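Local coordinates for protein type III secretion system effector HopBA1 (Pseudomonas syringae pv. aptata, PDB 5T09) that acts as a virulence effector recognised by the Arabidopsis disease resistance protein RBA1, whose self-association it enhances, leading to plant cell death, at residues R162-T174 with G192-R206. Sequence-based numbering, arbitrary orientation.
Sequences RLALNVAWDAAAT and GHFSNSKTDGPKDMR. With K (potassium ion), chain B.
His193 and Asn166 join the loop after strand 184-190 to helix 166-179 beside the parallel beta core of this EreA/ChaN-like alpha-beta fold, an example of how one amide can pin an irregular loop to a helix. The imidazole is sandwiched: the six-membered ring of Trp169 stacks face to face on one side, centroids 3.9 Å apart and planes 20° from parallel, while Leu163 CD1 makes a CH-pi contact over the centre of the opposite face. Asn166 fixes the rotation of the imidazole, since OD1 accepts a hydrogen bond from His193 ND1 at 2.8 Å, almost in the ring plane. With CG of Asn166 beside its backbone N (chi1 -81°), the same amide faces the loop, and ND2 divides its two protons between His193 O, reached on a lone pair at 2.9 Å, and Lys203 O at 3.1 Å. Thus the buried amide ties together two distant points of the loop. Trp169 NE1 is in turn held by Asp141. Met205, a selenomethionine, lays CE against Trp169 CB at the indole's edge; its carbonyl, with those of Asp200 and Pro202, binds the potassium ion. The helix holds this metal-binding loop through Asn166 and Asp170. One turn after Asn166, Asp170 extends its carboxylate away from its backbone N (chi1 179°) and forms a salt bridge with Arg206. Asp170 OD1 receives Arg206 NE and Arg206 N from opposite faces of the carboxylate plane, each at 2.9 Å, while Thr174 OG1 sits over one face of the guanidinium.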
loop_
_atom_site.group_PDB
_atom_site.type_symbol
_atom_site.label_atom_id
_atom_site.label_comp_id
_atom_site.label_asym_id
_atom_site.label_seq_id
_atom_site.Cartn_x
_atom_site.Cartn_y
_atom_site.Cartn_z
ATOM N N ARG A 162 7.581 -12.447 8.715
ATOM C CA ARG A 162 7.244 -11.489 7.667
ATOM C C ARG A 162 7.399 -10.056 8.160
ATOM O O ARG A 162 7.931 -9.200 7.443
ATOM C CB ARG A 162 5.815 -11.727 7.177
ATOM C CG ARG A 162 5.616 -13.024 6.408
ATOM C CD ARG A 162 6.156 -12.918 4.993
ATOM N NE ARG A 162 5.572 -11.799 4.261
ATOM C CZ ARG A 162 6.091 -11.278 3.156
ATOM N NH1 ARG A 162 7.212 -11.771 2.645
ATOM N NH2 ARG A 162 5.492 -10.257 2.562
ATOM N N LEU A 163 6.938 -9.773 9.380
ATOM C CA LEU A 163 7.021 -8.414 9.905
ATOM C C LEU A 163 8.454 -7.970 10.151
ATOM O O LEU A 163 8.699 -6.766 10.276
ATOM C CB LEU A 163 6.214 -8.292 11.196
ATOM C CG LEU A 163 4.801 -7.740 10.990
ATOM C CD1 LEU A 163 4.003 -8.603 10.020
ATOM C CD2 LEU A 163 4.077 -7.617 12.322
ATOM N N ALA A 164 9.407 -8.901 10.214
ATOM C CA ALA A 164 10.804 -8.507 10.350
ATOM C C ALA A 164 11.286 -7.712 9.145
ATOM O O ALA A 164 12.304 -7.017 9.242
ATOM C CB ALA A 164 11.687 -9.742 10.545
ATOM N N LEU A 165 10.578 -7.793 8.020
ATOM C CA LEU A 165 10.966 -7.079 6.812
ATOM C C LEU A 165 10.569 -5.611 6.831
ATOM O O LEU A 165 10.986 -4.870 5.939
ATOM C CB LEU A 165 10.336 -7.742 5.585
ATOM C CG LEU A 165 10.715 -9.195 5.307
ATOM C CD1 LEU A 165 9.929 -9.714 4.115
ATOM C CD2 LEU A 165 12.212 -9.330 5.066
ATOM N N ASN A 166 9.769 -5.178 7.810
ATOM C CA ASN A 166 9.311 -3.793 7.838
ATOM C C ASN A 166 10.483 -2.823 7.775
ATOM O O ASN A 166 10.425 -1.810 7.070
ATOM C CB ASN A 166 8.479 -3.541 9.095
ATOM C CG ASN A 166 7.050 -4.009 8.951
ATOM O OD1 ASN A 166 6.725 -4.775 8.043
ATOM N ND2 ASN A 166 6.182 -3.541 9.840
ATOM N N VAL A 167 11.557 -3.119 8.505
ATOM C CA VAL A 167 12.706 -2.224 8.529
ATOM C C VAL A 167 13.301 -2.077 7.136
ATOM O O VAL A 167 13.786 -0.999 6.771
ATOM C CB VAL A 167 13.745 -2.731 9.551
ATOM C CG1 VAL A 167 14.377 -4.040 9.094
ATOM C CG2 VAL A 167 14.798 -1.684 9.790
ATOM N N ALA A 168 13.259 -3.142 6.331
ATOM C CA ALA A 168 13.828 -3.089 4.990
ATOM C C ALA A 168 12.854 -2.466 3.997
ATOM O O ALA A 168 13.266 -1.716 3.106
ATOM C CB ALA A 168 14.225 -4.493 4.534
ATOM N N TRP A 169 11.565 -2.783 4.123
ATOM C CA TRP A 169 10.548 -2.077 3.352
ATOM C C TRP A 169 10.689 -0.571 3.529
ATOM O O TRP A 169 10.606 0.195 2.561
ATOM C CB TRP A 169 9.156 -2.506 3.802
ATOM C CG TRP A 169 8.662 -3.819 3.283
ATOM C CD1 TRP A 169 9.383 -4.799 2.666
ATOM C CD2 TRP A 169 7.315 -4.284 3.342
ATOM N NE1 TRP A 169 8.560 -5.853 2.336
ATOM C CE2 TRP A 169 7.285 -5.560 2.744
ATOM C CE3 TRP A 169 6.129 -3.748 3.849
ATOM C CZ2 TRP A 169 6.113 -6.304 2.640
ATOM C CZ3 TRP A 169 4.973 -4.484 3.748
ATOM C CH2 TRP A 169 4.968 -5.749 3.142
ATOM N N ASP A 170 10.883 -0.134 4.773
ATOM C CA ASP A 170 10.978 1.292 5.067
ATOM C C ASP A 170 12.237 1.898 4.460
ATOM O O ASP A 170 12.197 3.005 3.909
ATOM C CB ASP A 170 10.941 1.497 6.583
ATOM C CG ASP A 170 11.068 2.950 6.985
ATOM O OD1 ASP A 170 10.072 3.695 6.870
ATOM O OD2 ASP A 170 12.163 3.344 7.433
ATOM N N ALA A 171 13.358 1.179 4.528
ATOM C CA ALA A 171 14.597 1.695 3.958
ATOM C C ALA A 171 14.475 1.871 2.450
ATOM O O ALA A 171 14.970 2.857 1.890
ATOM C CB ALA A 171 15.761 0.761 4.298
ATOM N N ALA A 172 13.820 0.922 1.774
ATOM C CA ALA A 172 13.656 1.018 0.327
ATOM C C ALA A 172 12.691 2.135 -0.049
ATOM O O ALA A 172 12.918 2.857 -1.026
ATOM C CB ALA A 172 13.165 -0.315 -0.232
ATOM N N ALA A 173 11.596 2.281 0.701
ATOM C CA ALA A 173 10.638 3.343 0.409
ATOM C C ALA A 173 11.254 4.713 0.646
ATOM O O ALA A 173 10.999 5.657 -0.110
ATOM C CB ALA A 173 9.381 3.165 1.259
ATOM N N THR A 174 12.068 4.835 1.696
ATOM C CA THR A 174 12.769 6.086 1.963
ATOM C C THR A 174 13.743 6.416 0.841
ATOM O O THR A 174 13.733 7.526 0.299
ATOM C CB THR A 174 13.515 5.990 3.294
ATOM O OG1 THR A 174 12.579 5.770 4.355
ATOM C CG2 THR A 174 14.299 7.261 3.562
ATOM N N GLY A 192 -1.242 -6.574 7.361
ATOM C CA GLY A 192 -0.646 -7.192 8.532
ATOM C C GLY A 192 0.638 -6.516 8.974
ATOM O O GLY A 192 0.998 -6.566 10.152
ATOM N N HIS A 193 1.341 -5.870 8.046
ATOM C CA HIS A 193 2.587 -5.195 8.383
ATOM C C HIS A 193 2.359 -3.884 9.122
ATOM O O HIS A 193 3.302 -3.356 9.722
ATOM C CB HIS A 193 3.399 -4.938 7.110
ATOM C CG HIS A 193 3.914 -6.186 6.465
ATOM N ND1 HIS A 193 5.243 -6.549 6.500
ATOM C CD2 HIS A 193 3.275 -7.162 5.776
ATOM C CE1 HIS A 193 5.402 -7.691 5.856
ATOM N NE2 HIS A 193 4.223 -8.087 5.411
ATOM N N PHE A 194 1.131 -3.364 9.111
ATOM C CA PHE A 194 0.828 -2.049 9.660
ATOM C C PHE A 194 -0.011 -2.124 10.933
ATOM O O PHE A 194 -0.657 -1.140 11.302
ATOM C CB PHE A 194 0.107 -1.201 8.611
ATOM C CG PHE A 194 0.805 -1.151 7.281
ATOM C CD1 PHE A 194 2.182 -1.274 7.190
ATOM C CD2 PHE A 194 0.079 -0.976 6.115
ATOM C CE1 PHE A 194 2.817 -1.228 5.963
ATOM C CE2 PHE A 194 0.710 -0.922 4.888
ATOM C CZ PHE A 194 2.076 -1.051 4.809
ATOM N N SER A 195 -0.021 -3.269 11.610
ATOM C CA SER A 195 -0.774 -3.390 12.848
ATOM C C SER A 195 -0.117 -2.567 13.955
ATOM O O SER A 195 1.048 -2.174 13.866
ATOM C CB SER A 195 -0.875 -4.852 13.276
ATOM O OG SER A 195 0.406 -5.390 13.553
ATOM N N ASN A 196 -0.890 -2.307 15.010
ATOM C CA ASN A 196 -0.422 -1.544 16.167
ATOM C C ASN A 196 0.300 -0.272 15.727
ATOM O O ASN A 196 1.386 0.058 16.207
ATOM C CB ASN A 196 0.478 -2.403 17.058
ATOM C CG ASN A 196 -0.248 -3.603 17.638
ATOM O OD1 ASN A 196 -1.110 -3.460 18.504
ATOM N ND2 ASN A 196 0.104 -4.794 17.169
ATOM N N SER A 197 -0.327 0.456 14.803
ATOM C CA SER A 197 0.282 1.622 14.176
ATOM C C SER A 197 -0.351 2.938 14.603
ATOM O O SER A 197 0.045 3.990 14.091
ATOM C CB SER A 197 0.198 1.498 12.650
ATOM O OG SER A 197 -1.155 1.480 12.222
ATOM N N LYS A 198 -1.317 2.915 15.522
ATOM C CA LYS A 198 -2.053 4.131 15.852
ATOM C C LYS A 198 -1.125 5.207 16.398
ATOM O O LYS A 198 -1.145 6.353 15.938
ATOM C CB LYS A 198 -3.159 3.820 16.861
ATOM C CG LYS A 198 -3.998 5.034 17.244
ATOM C CD LYS A 198 -5.079 4.677 18.247
ATOM C CE LYS A 198 -5.894 5.901 18.633
ATOM N NZ LYS A 198 -6.871 5.610 19.720
ATOM N N THR A 199 -0.300 4.855 17.383
ATOM C CA THR A 199 0.483 5.865 18.087
ATOM C C THR A 199 1.590 6.429 17.203
ATOM O O THR A 199 1.756 7.651 17.107
ATOM C CB THR A 199 1.065 5.273 19.371
ATOM O OG1 THR A 199 1.963 4.204 19.048
ATOM C CG2 THR A 199 -0.049 4.740 20.265
ATOM N N ASP A 200 2.356 5.556 16.537
ATOM C CA ASP A 200 3.555 6.001 15.835
ATOM C C ASP A 200 3.702 5.384 14.445
ATOM O O ASP A 200 4.812 5.372 13.900
ATOM C CB ASP A 200 4.800 5.676 16.669
ATOM C CG ASP A 200 5.741 6.856 16.798
ATOM O OD1 ASP A 200 5.888 7.615 15.816
ATOM O OD2 ASP A 200 6.332 7.029 17.884
ATOM N N GLY A 201 2.622 4.889 13.849
ATOM C CA GLY A 201 2.700 4.247 12.557
ATOM C C GLY A 201 3.224 2.829 12.673
ATOM O O GLY A 201 3.427 2.312 13.775
ATOM N N PRO A 202 3.457 2.171 11.536
ATOM C CA PRO A 202 3.897 0.772 11.580
ATOM C C PRO A 202 5.200 0.610 12.349
ATOM O O PRO A 202 6.032 1.516 12.408
ATOM C CB PRO A 202 4.070 0.406 10.102
ATOM C CG PRO A 202 3.188 1.365 9.368
ATOM C CD PRO A 202 3.267 2.644 10.154
ATOM N N LYS A 203 5.370 -0.569 12.941
ATOM C CA LYS A 203 6.585 -0.858 13.688
ATOM C C LYS A 203 7.780 -0.931 12.746
ATOM O O LYS A 203 7.696 -1.493 11.650
ATOM C CB LYS A 203 6.439 -2.170 14.459
ATOM C CG LYS A 203 7.687 -2.567 15.238
ATOM C CD LYS A 203 7.381 -3.578 16.337
ATOM C CE LYS A 203 6.852 -4.888 15.778
ATOM N NZ LYS A 203 6.611 -5.890 16.855
ATOM N N ASP A 204 8.900 -0.358 13.184
ATOM C CA ASP A 204 10.140 -0.303 12.408
ATOM C C ASP A 204 9.974 0.457 11.096
ATOM O O ASP A 204 10.763 0.263 10.168
ATOM C CB ASP A 204 10.686 -1.707 12.126
ATOM C CG ASP A 204 11.132 -2.424 13.386
ATOM O OD1 ASP A 204 11.677 -1.757 14.288
ATOM O OD2 ASP A 204 10.934 -3.654 13.474
HETATM N N MSE A 205 8.963 1.318 10.993
HETATM C CA MSE A 205 8.795 2.163 9.813
HETATM C C MSE A 205 8.507 3.602 10.236
HETATM O O MSE A 205 8.193 3.863 11.396
HETATM C CB MSE A 205 7.669 1.631 8.916
HETATM C CG MSE A 205 7.758 0.130 8.641
HETATM SE SE MSE A 205 6.445 -0.526 7.346
HETATM C CE MSE A 205 7.304 0.134 5.720
ATOM N N ARG A 206 8.619 4.534 9.292
ATOM C CA ARG A 206 8.432 5.939 9.609
ATOM C C ARG A 206 6.974 6.220 9.978
ATOM O O ARG A 206 6.057 5.590 9.441
ATOM C CB ARG A 206 8.824 6.812 8.424
ATOM C CG ARG A 206 10.274 6.699 8.007
ATOM C CD ARG A 206 10.444 7.204 6.588
ATOM N NE ARG A 206 9.752 6.339 5.638
ATOM C CZ ARG A 206 9.516 6.653 4.368
ATOM N NH1 ARG A 206 9.914 7.819 3.880
ATOM N NH2 ARG A 206 8.882 5.793 3.587
HETATM K K K B . 6.901 3.709 13.730
HETATM O O HOH W 1 11.511 -4.789 10.857
HETATM O O HOH W 2 8.083 3.607 5.309
#